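Local atomic coordinates of 1,4-dihydroxy-2-naphthoyl-CoA hydrolase (Escherichia coli, PDB entry 4K49), a protein that hydrolyses 1,4-dihydroxy-2-naphthoyl-CoA to 1,4-dihydroxy-2-naphthoate and CoA in menaquinone biosynthesis, and also acts on a wide range of other acyl-CoA thioesters. Residues 40-45 with 91-96. Sequence-based numbering, arbitrary orientation.
Sequences MPVDSR and RSAREG. With HFQ (2,4-dihydroxyphenacyl coenzyme A), chain E.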
# COMPACT_ATOMS: atom_id res chain seq x y z
N MET A 40 8.89 -5.65 8.66
CA MET A 40 9.03 -4.29 8.15
C MET A 40 9.01 -3.36 9.36
O MET A 40 8.22 -3.57 10.30
CB MET A 40 7.86 -3.96 7.19
CG MET A 40 7.82 -2.51 6.71
SD MET A 40 6.36 -2.16 5.68
CE MET A 40 5.08 -2.17 6.92
N PRO A 41 9.88 -2.34 9.38
CA PRO A 41 9.90 -1.48 10.56
C PRO A 41 8.78 -0.46 10.54
O PRO A 41 8.23 -0.13 9.48
CB PRO A 41 11.25 -0.75 10.43
CG PRO A 41 11.53 -0.72 8.96
CD PRO A 41 10.99 -2.04 8.45
N VAL A 42 8.43 0.03 11.73
CA VAL A 42 7.53 1.17 11.87
C VAL A 42 8.38 2.38 12.23
O VAL A 42 8.80 2.53 13.38
CB VAL A 42 6.49 0.94 12.99
CG1 VAL A 42 5.48 2.08 13.03
CG2 VAL A 42 5.77 -0.37 12.80
N ASP A 43 8.64 3.23 11.24
CA ASP A 43 9.46 4.42 11.46
C ASP A 43 9.16 5.46 10.40
O ASP A 43 8.15 5.35 9.70
CB ASP A 43 10.96 4.07 11.51
CG ASP A 43 11.49 3.47 10.21
OD1 ASP A 43 11.10 3.92 9.10
OD2 ASP A 43 12.33 2.55 10.29
N SER A 44 10.03 6.46 10.26
CA SER A 44 9.72 7.58 9.37
C SER A 44 9.46 7.14 7.93
O SER A 44 8.73 7.81 7.19
CB SER A 44 10.84 8.63 9.40
OG SER A 44 12.06 8.07 8.97
N ARG A 45 10.05 6.03 7.52
CA ARG A 45 9.88 5.56 6.14
C ARG A 45 8.50 4.97 5.90
O ARG A 45 8.07 4.83 4.76
CB ARG A 45 10.96 4.53 5.81
CG ARG A 45 12.38 5.11 5.93
CD ARG A 45 13.42 4.02 5.84
NE ARG A 45 13.45 3.23 7.07
CZ ARG A 45 14.31 2.24 7.30
NH1 ARG A 45 14.28 1.58 8.45
NH2 ARG A 45 15.20 1.93 6.38
N ARG A 91 -5.74 -2.95 13.80
CA ARG A 91 -5.05 -2.35 14.95
C ARG A 91 -3.87 -1.53 14.47
O ARG A 91 -3.15 -1.93 13.54
CB ARG A 91 -4.58 -3.43 15.93
CG ARG A 91 -3.73 -2.89 17.09
CD ARG A 91 -3.20 -4.01 17.98
NE ARG A 91 -4.28 -4.71 18.66
CZ ARG A 91 -4.82 -4.31 19.81
NH1 ARG A 91 -5.80 -5.01 20.36
NH2 ARG A 91 -4.37 -3.22 20.42
N SER A 92 -3.65 -0.38 15.10
CA SER A 92 -2.57 0.50 14.69
C SER A 92 -1.25 0.02 15.30
O SER A 92 -1.24 -0.73 16.28
CB SER A 92 -2.87 1.94 15.13
OG SER A 92 -2.92 2.02 16.55
N ALA A 93 -0.14 0.45 14.71
CA ALA A 93 1.19 0.21 15.29
C ALA A 93 1.96 1.52 15.28
O ALA A 93 1.70 2.38 14.43
CB ALA A 93 1.93 -0.88 14.52
N ARG A 94 2.89 1.70 16.21
CA ARG A 94 3.57 2.98 16.38
C ARG A 94 5.09 2.85 16.40
O ARG A 94 5.80 3.84 16.19
CB ARG A 94 3.12 3.66 17.68
CG ARG A 94 1.68 4.18 17.70
CD ARG A 94 1.27 4.57 19.13
NE ARG A 94 0.02 5.33 19.18
CZ ARG A 94 -1.19 4.79 19.13
NH1 ARG A 94 -1.33 3.47 19.02
NH2 ARG A 94 -2.27 5.56 19.19
N GLU A 95 5.59 1.65 16.67
CA GLU A 95 7.03 1.44 16.80
C GLU A 95 7.41 -0.01 16.55
O GLU A 95 6.54 -0.87 16.39
CB GLU A 95 7.50 1.82 18.21
CG GLU A 95 6.89 0.96 19.31
CD GLU A 95 7.43 1.29 20.69
OE1 GLU A 95 8.64 1.61 20.81
OE2 GLU A 95 6.65 1.23 21.66
N GLY A 96 8.70 -0.30 16.52
CA GLY A 96 9.16 -1.68 16.38
C GLY A 96 9.06 -2.17 14.95
O GLY A 96 9.24 -1.40 14.00
CB HFQ E . -4.55 5.77 7.67
N1A HFQ E . -8.72 8.89 19.64
O1A HFQ E . -12.65 0.07 20.46
P1A HFQ E . -11.78 0.22 19.18
C1B HFQ E . -3.24 6.34 7.05
O1B HFQ E . -2.29 5.55 6.74
C1D HFQ E . -8.25 3.94 19.88
S1P HFQ E . -4.48 5.48 9.44
C2A HFQ E . -7.64 8.13 19.43
O2A HFQ E . -11.39 -1.16 18.64
P2A HFQ E . -13.33 0.31 16.94
C2B HFQ E . -3.03 7.79 6.83
O2B HFQ E . -2.25 11.80 6.00
C2D HFQ E . -8.55 3.28 21.07
O2D HFQ E . -7.83 3.79 22.19
C2P HFQ E . -3.48 4.04 9.74
N3A HFQ E . -7.70 6.79 19.54
O3A HFQ E . -12.56 1.03 18.12
C3B HFQ E . -2.12 8.14 5.83
O3B HFQ E . -4.59 8.46 8.54
C3D HFQ E . -8.30 1.88 20.86
O3D HFQ E . -7.09 1.46 21.53
P3D HFQ E . -7.12 0.15 22.53
C3P HFQ E . -4.08 2.73 9.35
C4A HFQ E . -8.87 6.19 19.87
O4A HFQ E . -14.31 -0.61 17.52
C4B HFQ E . -1.86 9.46 5.56
C4D HFQ E . -8.20 1.68 19.44
O4D HFQ E . -8.45 2.99 18.84
N4P HFQ E . -5.24 2.45 10.04
C5A HFQ E . -10.01 6.94 20.10
O5A HFQ E . -14.03 1.42 16.13
C5B HFQ E . -2.52 10.46 6.29
C5D HFQ E . -9.27 0.75 19.03
O5D HFQ E . -10.51 1.06 19.54
C5P HFQ E . -5.17 2.12 11.42
O5P HFQ E . -4.03 2.06 12.02
C6A HFQ E . -9.92 8.35 19.98
N6A HFQ E . -11.06 9.20 20.20
O6A HFQ E . -12.31 -0.41 16.00
C6B HFQ E . -3.43 10.11 7.29
C6P HFQ E . -6.42 1.80 12.20
N7A HFQ E . -11.02 6.06 20.41
O7A HFQ E . -8.56 0.07 23.27
C7B HFQ E . -3.68 8.79 7.56
C7P HFQ E . -6.30 0.54 13.07
C8A HFQ E . -10.53 4.81 20.38
O8A HFQ E . -6.89 -1.05 21.75
N8P HFQ E . -7.58 -0.05 13.44
N9A HFQ E . -9.22 4.88 20.05
O9A HFQ E . -6.01 0.29 23.58
C9P HFQ E . -8.29 0.48 14.61
O9P HFQ E . -7.80 1.35 15.24
CAP HFQ E . -9.65 -0.13 14.96
OAP HFQ E . -9.78 -1.33 14.27
CBP HFQ E . -10.80 0.78 14.49
CCP HFQ E . -12.09 0.09 14.72
CDP HFQ E . -10.78 2.13 15.22
CEP HFQ E . -10.63 1.04 13.05
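Val42 N donates to Gly96 O at 2.8 Å, nearly straight at 170°, and Pro41 CA adds a secondary CA-H...O contact to the same oxygen at 3.5 Å, bent at the hydrogen (129°). Val42 is the side chain that carries the contact: with CG1 anti to its backbone N (chi1 -174°), this methyl comes to 3.5 Å from Arg94 C, against the backbone of the loop, while CG2 sits 4.2 Å from Ala93 CB. Both Val42 and Ala93 also touch Val98 of strand 97-104, a small apolar cluster. An alanine in place of Val42 would probably open a gap against Ala93 and the Arg94 backbone, leaving that part of the loop freer to shift. Beyond Val42, Asp43 OD1 takes Arg45 N at 2.8 Å, which defines an Asx turn. Arg45 also grips this carboxylate side-on in a two-pronged salt bridge, NE to OD1 and NH1 to OD2, the latter at 2.9 Å. Ser92 CB lies 3.3 Å from O5P of the bound CoA analogue. The Val42-Gly96 bond follows on from the Met40-Val98 backbone bonding of antiparallel strands 36-41 and 97-104 in the hotdog-fold sheet, and ties down segment 91-96, whose Arg91 and Ser92 line the acyl-CoA pocket.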